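Local coordinates for cellulase IBT99 (PDB 6WBT), which probably hydrolyses 6-phospho-alpha-glucosides as a family 4 glycoside hydrolase, with NAD and a manganese ion bound in its active site, at residues I7-G12 and Y81-M86. Numbering follows the deposited sequence.
With NAD (nicotinamide-adenine-dinucleotide), chain G.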
loop_
_atom_site.group_PDB
_atom_site.type_symbol
_atom_site.label_atom_id
_atom_site.label_comp_id
_atom_site.label_asym_id
_atom_site.label_seq_id
_atom_site.Cartn_x
_atom_site.Cartn_y
_atom_site.Cartn_z
ATOM N N ILE A 7 39.737 -4.237 15.135
ATOM C CA ILE A 7 38.633 -3.428 15.640
ATOM C C ILE A 7 39.070 -1.971 15.664
ATOM O O ILE A 7 40.139 -1.643 16.196
ATOM C CB ILE A 7 38.193 -3.895 17.037
ATOM C CG1 ILE A 7 38.077 -5.420 17.080
ATOM C CG2 ILE A 7 36.869 -3.252 17.417
ATOM C CD1 ILE A 7 37.041 -5.987 16.133
ATOM N N VAL A 8 38.248 -1.096 15.090
ATOM C CA VAL A 8 38.537 0.330 15.005
ATOM C C VAL A 8 37.420 1.091 15.703
ATOM O O VAL A 8 36.237 0.855 15.432
ATOM C CB VAL A 8 38.682 0.796 13.545
ATOM C CG1 VAL A 8 39.003 2.281 13.490
ATOM C CG2 VAL A 8 39.753 -0.016 12.835
ATOM N N ILE A 9 37.795 1.999 16.598
ATOM C CA ILE A 9 36.848 2.855 17.301
ATOM C C ILE A 9 36.925 4.229 16.647
ATOM O O ILE A 9 37.820 5.026 16.942
ATOM C CB ILE A 9 37.144 2.921 18.802
ATOM C CG1 ILE A 9 37.048 1.528 19.424
ATOM C CG2 ILE A 9 36.185 3.879 19.492
ATOM C CD1 ILE A 9 37.264 1.511 20.919
ATOM N N CYS A 10 35.987 4.508 15.745
ATOM C CA CYS A 10 35.924 5.799 15.064
ATOM C C CYS A 10 35.467 6.853 16.063
ATOM O O CYS A 10 34.283 6.941 16.397
ATOM C CB CYS A 10 34.986 5.726 13.866
ATOM S SG CYS A 10 34.908 7.245 12.889
ATOM N N GLY A 11 36.408 7.659 16.543
ATOM C CA GLY A 11 36.116 8.631 17.577
ATOM C C GLY A 11 36.717 8.228 18.906
ATOM O O GLY A 11 36.028 8.213 19.932
ATOM N N GLY A 12 38.010 7.895 18.896
ATOM C CA GLY A 12 38.681 7.435 20.099
ATOM C C GLY A 12 38.782 8.474 21.194
ATOM O O GLY A 12 39.042 8.119 22.348
ATOM N N TYR A 81 35.831 -4.494 12.040
ATOM C CA TYR A 81 34.666 -3.957 12.732
ATOM C C TYR A 81 34.959 -2.532 13.168
ATOM O O TYR A 81 35.949 -2.283 13.863
ATOM C CB TYR A 81 34.284 -4.827 13.934
ATOM C CG TYR A 81 33.671 -6.148 13.530
ATOM C CD1 TYR A 81 34.446 -7.297 13.435
ATOM C CD2 TYR A 81 32.319 -6.242 13.225
ATOM C CE1 TYR A 81 33.890 -8.503 13.058
ATOM C CE2 TYR A 81 31.754 -7.445 12.847
ATOM C CZ TYR A 81 32.544 -8.572 12.764
ATOM O OH TYR A 81 31.981 -9.768 12.387
ATOM N N ILE A 82 34.096 -1.604 12.766
ATOM C CA ILE A 82 34.254 -0.185 13.058
ATOM C C ILE A 82 33.128 0.231 13.993
ATOM O O ILE A 82 31.949 0.172 13.623
ATOM C CB ILE A 82 34.249 0.669 11.780
ATOM C CG1 ILE A 82 35.402 0.271 10.851
ATOM C CG2 ILE A 82 34.331 2.147 12.129
ATOM C CD1 ILE A 82 35.054 -0.817 9.850
HETATM N N MSE A 83 33.489 0.649 15.201
HETATM C CA MSE A 83 32.506 1.134 16.160
HETATM C C MSE A 83 32.526 2.658 16.209
HETATM O O MSE A 83 33.427 3.261 16.791
HETATM C CB MSE A 83 32.766 0.541 17.547
HETATM C CG MSE A 83 32.579 -0.968 17.610
HETATM SE SE MSE A 83 32.800 -1.704 19.404
HETATM C CE MSE A 83 34.681 -1.279 19.681
ATOM N N ALA A 84 31.524 3.272 15.585
ATOM C CA ALA A 84 31.469 4.719 15.435
ATOM C C ALA A 84 30.831 5.359 16.660
ATOM O O ALA A 84 29.750 4.949 17.094
ATOM C CB ALA A 84 30.688 5.098 14.176
ATOM N N GLN A 85 31.504 6.365 17.210
ATOM C CA GLN A 85 30.971 7.130 18.331
ATOM C C GLN A 85 31.415 8.586 18.195
ATOM O O GLN A 85 31.887 9.213 19.144
ATOM C CB GLN A 85 31.406 6.525 19.665
ATOM C CG GLN A 85 32.905 6.314 19.808
ATOM C CD GLN A 85 33.280 5.727 21.154
ATOM O OE1 GLN A 85 32.454 5.109 21.826
ATOM N NE2 GLN A 85 34.529 5.922 21.557
HETATM N N MSE A 86 31.263 9.138 16.996
HETATM C CA MSE A 86 31.672 10.510 16.727
HETATM C C MSE A 86 30.650 11.511 17.251
HETATM O O MSE A 86 29.472 11.192 17.409
HETATM C CB MSE A 86 31.878 10.721 15.225
HETATM C CG MSE A 86 30.591 10.663 14.412
HETATM SE SE MSE A 86 30.865 10.991 12.509
HETATM C CE MSE A 86 31.997 9.460 12.097
HETATM P PA NAD G . 32.802 13.592 22.814
HETATM O O1A NAD G . 32.552 14.954 22.260
HETATM O O2A NAD G . 33.323 13.487 24.209
HETATM O O5B NAD G . 33.778 12.797 21.816
HETATM C C5B NAD G . 33.409 12.658 20.416
HETATM C C4B NAD G . 34.646 12.371 19.601
HETATM O O4B NAD G . 34.299 12.290 18.193
HETATM C C3B NAD G . 35.771 13.417 19.689
HETATM O O3B NAD G . 37.011 12.766 19.935
HETATM C C2B NAD G . 35.766 14.045 18.290
HETATM O O2B NAD G . 36.995 14.628 17.914
HETATM C C1B NAD G . 35.368 12.835 17.458
HETATM N N9A NAD G . 34.914 13.158 16.110
HETATM C C8A NAD G . 34.181 14.253 15.730
HETATM N N7A NAD G . 33.923 14.290 14.446
HETATM C C5A NAD G . 34.534 13.152 13.941
HETATM C C6A NAD G . 34.625 12.628 12.637
HETATM N N6A NAD G . 34.082 13.205 11.570
HETATM N N1A NAD G . 35.312 11.473 12.475
HETATM C C2A NAD G . 35.858 10.898 13.554
HETATM N N3A NAD G . 35.837 11.298 14.822
HETATM C C4A NAD G . 35.152 12.445 14.956
HETATM O O3 NAD G . 31.453 12.733 22.709
HETATM P PN NAD G . 30.721 11.737 23.732
HETATM O O1N NAD G . 31.704 10.716 24.201
HETATM O O2N NAD G . 29.990 12.544 24.754
HETATM O O5D NAD G . 29.664 11.044 22.748
HETATM C C5D NAD G . 30.171 10.425 21.540
HETATM C C4D NAD G . 29.015 10.074 20.638
HETATM O O4D NAD G . 28.279 8.973 21.219
HETATM C C3D NAD G . 27.973 11.183 20.427
HETATM O O3D NAD G . 27.628 11.260 19.051
HETATM C C2D NAD G . 26.803 10.656 21.265
HETATM O O2D NAD G . 25.543 11.222 20.946
HETATM C C1D NAD G . 26.899 9.167 20.959
HETATM N N1N NAD G . 26.108 8.337 21.910
HETATM C C2N NAD G . 24.939 7.756 21.496
HETATM C C3N NAD G . 24.174 7.002 22.373
HETATM C C7N NAD G . 22.929 6.343 21.838
HETATM O O7N NAD G . 21.942 6.241 22.561
HETATM N N7N NAD G . 22.968 5.865 20.602
HETATM C C4N NAD G . 24.594 6.870 23.693
HETATM C C5N NAD G . 25.790 7.430 24.087
HETATM C C6N NAD G . 26.533 8.156 23.182
#
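The methyl of the selenomethionine Met83 settles between two isoleucines of the neighbouring strand: its CE lies 3.7 Å from Ile7 CG2 and equally near Ile9 CG1. A bend at the last torsion (chi3 -64°) turns CE toward strand 7-10, and a long, unbranched, flexible chain suits a seat shared by two branched residues. Beyond it Ile7 CD1 rests against Tyr81 CB. Helices 17-25 and 321-334 cover this face; on the other, Cys10 CB meets Ile82 CG2 at 4.0 Å, beneath helix 114-136. Strands 7-10 and 81-84 are central parallel neighbours in the Rossmann sheet, hydrogen-bonded from Val8 N to Tyr81 O (2.9 Å), from Met83 N to Val8 O and, farther along, from Gln85 N to Cys10 O. The dinucleotide binds at the C-terminal end of strand 7-10: Cys10 SG and Met86 border the adenine, and Gly11, in the glycine-rich turn, has a positive phi (108°) at which a CB would jam against the preceding carbonyl O; its CA lies 3.8 Å from NAD N3A. At the polar edge the extended Gln85 side chain carries NE2 to Gly11 O (3.2 Å), which lies close to the amide plane although NE2 stands above the carbonyl plane, while OE1 accepts a hydrogen bond from Tyr147 OH. A leucine here would probably leave Gly11 O and the Tyr147 hydroxyl without these amide partners, removing one tie between the glycine turn and the neighbouring segment.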